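Local coordinates for cell division control protein 53 (Saccharomyces cerevisiae, PDB 3O2P), which serves, through this C-terminal neddylation domain and the rest of its cullin scaffold, as the core of SCF E3 ubiquitin ligases that mark proteins for proteasomal degradation, at residues K58-M61 and V62-I66; G78-G81 and E82-A85. One frame throughout, in Å; residues are numbered along the deposited sequence.

Contact 1: residues K58-M61 and V62-I66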
loop_
_atom_site.group_PDB
_atom_site.type_symbol
_atom_site.label_atom_id
_atom_site.label_comp_id
_atom_site.label_asym_id
_atom_site.label_seq_id
_atom_site.Cartn_x
_atom_site.Cartn_y
_atom_site.Cartn_z
ATOM N N LYS B 58 9.203 -10.909 23.467
ATOM C CA LYS B 58 10.139 -10.907 22.353
ATOM C C LYS B 58 9.773 -9.782 21.382
ATOM O O LYS B 58 8.599 -9.416 21.258
ATOM C CB LYS B 58 10.097 -12.247 21.614
ATOM C CG LYS B 58 10.581 -13.440 22.427
ATOM C CD LYS B 58 12.050 -13.326 22.792
ATOM C CE LYS B 58 12.469 -14.555 23.604
ATOM N NZ LYS B 58 13.956 -14.659 23.707
ATOM N N VAL B 59 10.774 -9.254 20.684
ATOM C CA VAL B 59 10.553 -8.148 19.770
ATOM C C VAL B 59 9.478 -8.520 18.749
ATOM O O VAL B 59 8.580 -7.726 18.451
ATOM C CB VAL B 59 11.855 -7.749 19.046
ATOM C CG1 VAL B 59 11.569 -6.760 17.912
ATOM C CG2 VAL B 59 12.860 -7.172 20.043
ATOM N N SER B 60 9.569 -9.737 18.228
ATOM C CA SER B 60 8.621 -10.206 17.231
ATOM C C SER B 60 7.190 -10.162 17.761
ATOM O O SER B 60 6.258 -9.910 17.005
ATOM C CB SER B 60 8.974 -11.622 16.781
ATOM O OG SER B 60 8.782 -12.546 17.829
ATOM N N MET B 61 7.014 -10.412 19.056
ATOM C CA MET B 61 5.680 -10.333 19.641
ATOM C C MET B 61 5.224 -8.895 19.698
ATOM O O MET B 61 4.063 -8.593 19.415
ATOM C CB MET B 61 5.659 -10.905 21.054
ATOM C CG MET B 61 5.985 -12.365 21.132
ATOM S SD MET B 61 6.274 -12.807 22.839
ATOM C CE MET B 61 6.712 -14.542 22.652
ATOM N N VAL B 62 6.139 -8.011 20.085
ATOM C CA VAL B 62 5.809 -6.595 20.198
ATOM C C VAL B 62 5.423 -6.005 18.838
ATOM O O VAL B 62 4.455 -5.252 18.730
ATOM C CB VAL B 62 6.949 -5.783 20.824
ATOM C CG1 VAL B 62 6.567 -4.291 20.886
ATOM C CG2 VAL B 62 7.242 -6.293 22.221
ATOM N N LYS B 63 6.169 -6.378 17.806
ATOM C CA LYS B 63 5.893 -5.925 16.454
ATOM C C LYS B 63 4.532 -6.398 15.943
ATOM O O LYS B 63 3.838 -5.630 15.283
ATOM C CB LYS B 63 7.011 -6.356 15.517
ATOM C CG LYS B 63 8.345 -5.760 15.918
ATOM C CD LYS B 63 9.389 -5.964 14.847
ATOM C CE LYS B 63 9.003 -5.255 13.579
ATOM N NZ LYS B 63 9.897 -5.625 12.460
ATOM N N ARG B 64 4.155 -7.642 16.237
ATOM C CA ARG B 64 2.802 -8.112 15.914
ATOM C C ARG B 64 1.745 -7.234 16.595
ATOM O O ARG B 64 0.774 -6.811 15.964
ATOM C CB ARG B 64 2.593 -9.590 16.290
ATOM C CG ARG B 64 3.419 -10.558 15.436
ATOM C CD ARG B 64 2.860 -11.989 15.432
ATOM N NE ARG B 64 2.713 -12.559 16.770
ATOM C CZ ARG B 64 3.716 -13.034 17.501
ATOM N NH1 ARG B 64 4.959 -13.008 17.036
ATOM N NH2 ARG B 64 3.474 -13.535 18.702
ATOM N N ALA B 65 1.945 -6.957 17.879
ATOM C CA ALA B 65 1.049 -6.074 18.622
ATOM C C ALA B 65 0.966 -4.696 17.942
ATOM O O ALA B 65 -0.123 -4.129 17.766
ATOM C CB ALA B 65 1.521 -5.945 20.081
ATOM N N ILE B 66 2.122 -4.163 17.547
ATOM C CA ILE B 66 2.164 -2.875 16.864
ATOM C C ILE B 66 1.363 -2.915 15.565
ATOM O O ILE B 66 0.612 -1.985 15.250
ATOM C CB ILE B 66 3.613 -2.408 16.587
ATOM C CG1 ILE B 66 4.311 -2.048 17.903
ATOM C CG2 ILE B 66 3.628 -1.191 15.677
ATOM C CD1 ILE B 66 5.752 -1.662 17.733
#
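Met61 and Arg64 run alongside each other from the first turns of a helix. The Arg64 chain is bent at its third torsion (chi3 -56°), which folds the guanidinium back over the preceding turn. One face of it then lies on the main chain of Met61, whose CA sits 3.6 Å from the guanidinium plane, closer to the edge of the group than to its centre, while Arg64 NH2 comes 3.7 Å from Met61 CG. Arg64 NH1 also approaches Ser60 O obliquely, at an angle too poor for a hydrogen bond. Arg64 packs as well on an aromatic side chain of another protein. An alanine here would probably strip the flat cover from Met61 CA and CG and leave that aromatic side chain without its neighbour.

Met61 itself runs back toward the start of the helix. With CG placed beside its own backbone N (chi1 -63°) and the rest of the chain stretched out, the sulfur arrives at the N-cap residue, where Lys58 N makes a weak hydrogen bond to Met61 SD at 3.5 Å.

Val62 belongs to the buried side. Its N donates to Lys58 O at 3.1 Å, and its CG2 packs 3.5 Å from the same Lys58 O. The next bond of the alpha-helical series, Lys63 N to Val59 O, is 2.8 Å long. Lys63 lays its methylenes beside Val59 before NZ pairs with an acidic side chain of the other protein.

In the winged-helix fold this is the N-terminal half of helix 59-71. Val59 and Val62 pack on helix 40-51, whereas Met61 turns to Arg20 and Leu24 of helix 8-35, whose Gln21 also donates to Met61 O.

Contact 2: residues G78-G81 and E82-A85; sequences GDDG and ESYA
The carboxylate of Asp80 turns back across its own loop to meet Ser83 and Glu82, and a single oxygen does most of the work. Asp80 OD1 accepts from Ser83 OG at 2.8 Å and from Glu82 N at 3.0 Å. The two donors come from opposite faces of the carboxylate: the hydroxyl stays nearer the plane, on the syn side, while the amide stands well above it. Two bonds from opposed directions should hold the group against rotation. The link to Glu82 N, two residues on, makes an Asx turn.

Similar first torsions bring the two groups together: Asp80 CG (chi1 62°) and Ser83 OG (chi1 51°) each sit between their own backbone N and carbonyl carbon. Glu82 goes another way: its extended chain passes Asp80 O, with Glu82 CG 3.5 Å from that oxygen. Its acid group is 5.2 Å from the other carboxylate, measured between Glu82 OE2 and Asp80 OD2, two like charges not in contact, which probably repel mildly.

The backbone beneath is a type I beta turn from Gly78 to Gly81, closed by Gly81 N donating to Gly78 O at 2.8 Å. Both end residues suit glycine. A beta carbon on Gly78 would run into Ser83 OG, and Gly81 has a positive phi (77°). At the base of the loop Gly78 N donates to Ser83 O at 2.9 Å, closing the hairpin round the turn.

This loop is the tip of the wing hairpin, joining strand 75-77 to strand 83-86. The latter is the middle strand of the small antiparallel sheet, pairing through Tyr84 with Leu38 and through Ala85 with Gln76, while Tyr84 OH is hydrogen-bonded to His40 ND1 at the start of helix 40-51.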
loop_
_atom_site.group_PDB
_atom_site.type_symbol
_atom_site.label_atom_id
_atom_site.label_comp_id
_atom_site.label_asym_id
_atom_site.label_seq_id
_atom_site.Cartn_x
_atom_site.Cartn_y
_atom_site.Cartn_z
ATOM N N GLY B 78 4.997 7.185 11.404
ATOM C CA GLY B 78 5.474 8.499 11.007
ATOM C C GLY B 78 6.010 8.521 9.584
ATOM O O GLY B 78 6.280 7.477 8.992
ATOM N N ASP B 79 6.168 9.721 9.034
ATOM C CA ASP B 79 6.673 9.884 7.678
ATOM C C ASP B 79 8.053 9.269 7.501
ATOM O O ASP B 79 8.386 8.800 6.413
ATOM C CB ASP B 79 6.714 11.361 7.307
ATOM C CG ASP B 79 5.397 12.057 7.571
ATOM O OD1 ASP B 79 4.336 11.442 7.314
ATOM O OD2 ASP B 79 5.422 13.219 8.033
ATOM N N ASP B 80 8.858 9.277 8.566
ATOM C CA ASP B 80 10.195 8.687 8.494
ATOM C C ASP B 80 10.139 7.160 8.424
ATOM O O ASP B 80 11.140 6.501 8.137
ATOM C CB ASP B 80 11.104 9.174 9.639
ATOM C CG ASP B 80 10.583 8.799 11.018
ATOM O OD1 ASP B 80 9.634 7.995 11.104
ATOM O OD2 ASP B 80 11.135 9.312 12.020
ATOM N N GLY B 81 8.955 6.609 8.678
ATOM C CA GLY B 81 8.730 5.179 8.559
ATOM C C GLY B 81 9.274 4.347 9.712
ATOM O O GLY B 81 9.218 3.113 9.676
ATOM N N GLU B 82 9.797 5.020 10.735
ATOM C CA GLU B 82 10.350 4.328 11.906
ATOM C C GLU B 82 10.041 5.011 13.242
ATOM O O GLU B 82 10.868 5.029 14.157
ATOM C CB GLU B 82 11.857 4.098 11.749
ATOM C CG GLU B 82 12.593 5.200 11.016
ATOM C CD GLU B 82 14.097 4.933 10.908
ATOM O OE1 GLU B 82 14.498 3.784 10.619
ATOM O OE2 GLU B 82 14.881 5.883 11.112
ATOM N N SER B 83 8.843 5.582 13.329
ATOM C CA SER B 83 8.311 6.139 14.564
ATOM C C SER B 83 6.805 5.939 14.503
ATOM O O SER B 83 6.278 5.551 13.457
ATOM C CB SER B 83 8.658 7.627 14.691
ATOM O OG SER B 83 8.310 8.355 13.524
ATOM N N TYR B 84 6.114 6.180 15.613
ATOM C CA TYR B 84 4.662 6.029 15.634
ATOM C C TYR B 84 4.000 7.184 16.363
ATOM O O TYR B 84 4.565 7.752 17.288
ATOM C CB TYR B 84 4.240 4.697 16.281
ATOM C CG TYR B 84 4.986 3.496 15.743
ATOM C CD1 TYR B 84 4.660 2.937 14.510
ATOM C CD2 TYR B 84 6.021 2.929 16.465
ATOM C CE1 TYR B 84 5.352 1.846 14.018
ATOM C CE2 TYR B 84 6.710 1.845 15.986
ATOM C CZ TYR B 84 6.373 1.304 14.768
ATOM O OH TYR B 84 7.076 0.216 14.296
ATOM N N ALA B 85 2.798 7.523 15.926
ATOM C CA ALA B 85 2.009 8.541 16.578
ATOM C C ALA B 85 0.727 7.906 17.102
ATOM O O ALA B 85 0.078 7.114 16.397
ATOM C CB ALA B 85 1.691 9.662 15.596
#

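In the fold
Contact 1 comes first along the chain, at the beginning of helix 59-71, and contact 2 follows in the hairpin between strands 75-77 and 83-86. Their centres are about 16 Å apart; that of contact 1 lies about 5 Å from the centre of the chain, that of contact 2 about 16 Å from it. The two meet where Ile66 CG2 packs 3.8 Å from Tyr84 CZ, joining the helical core to the central strand of the sheet. Together they represent the helix and the wing of one winged-helix neddylation domain. Residues of both also pack against the same partner protein, so helix and wing contribute to one intermolecular interface.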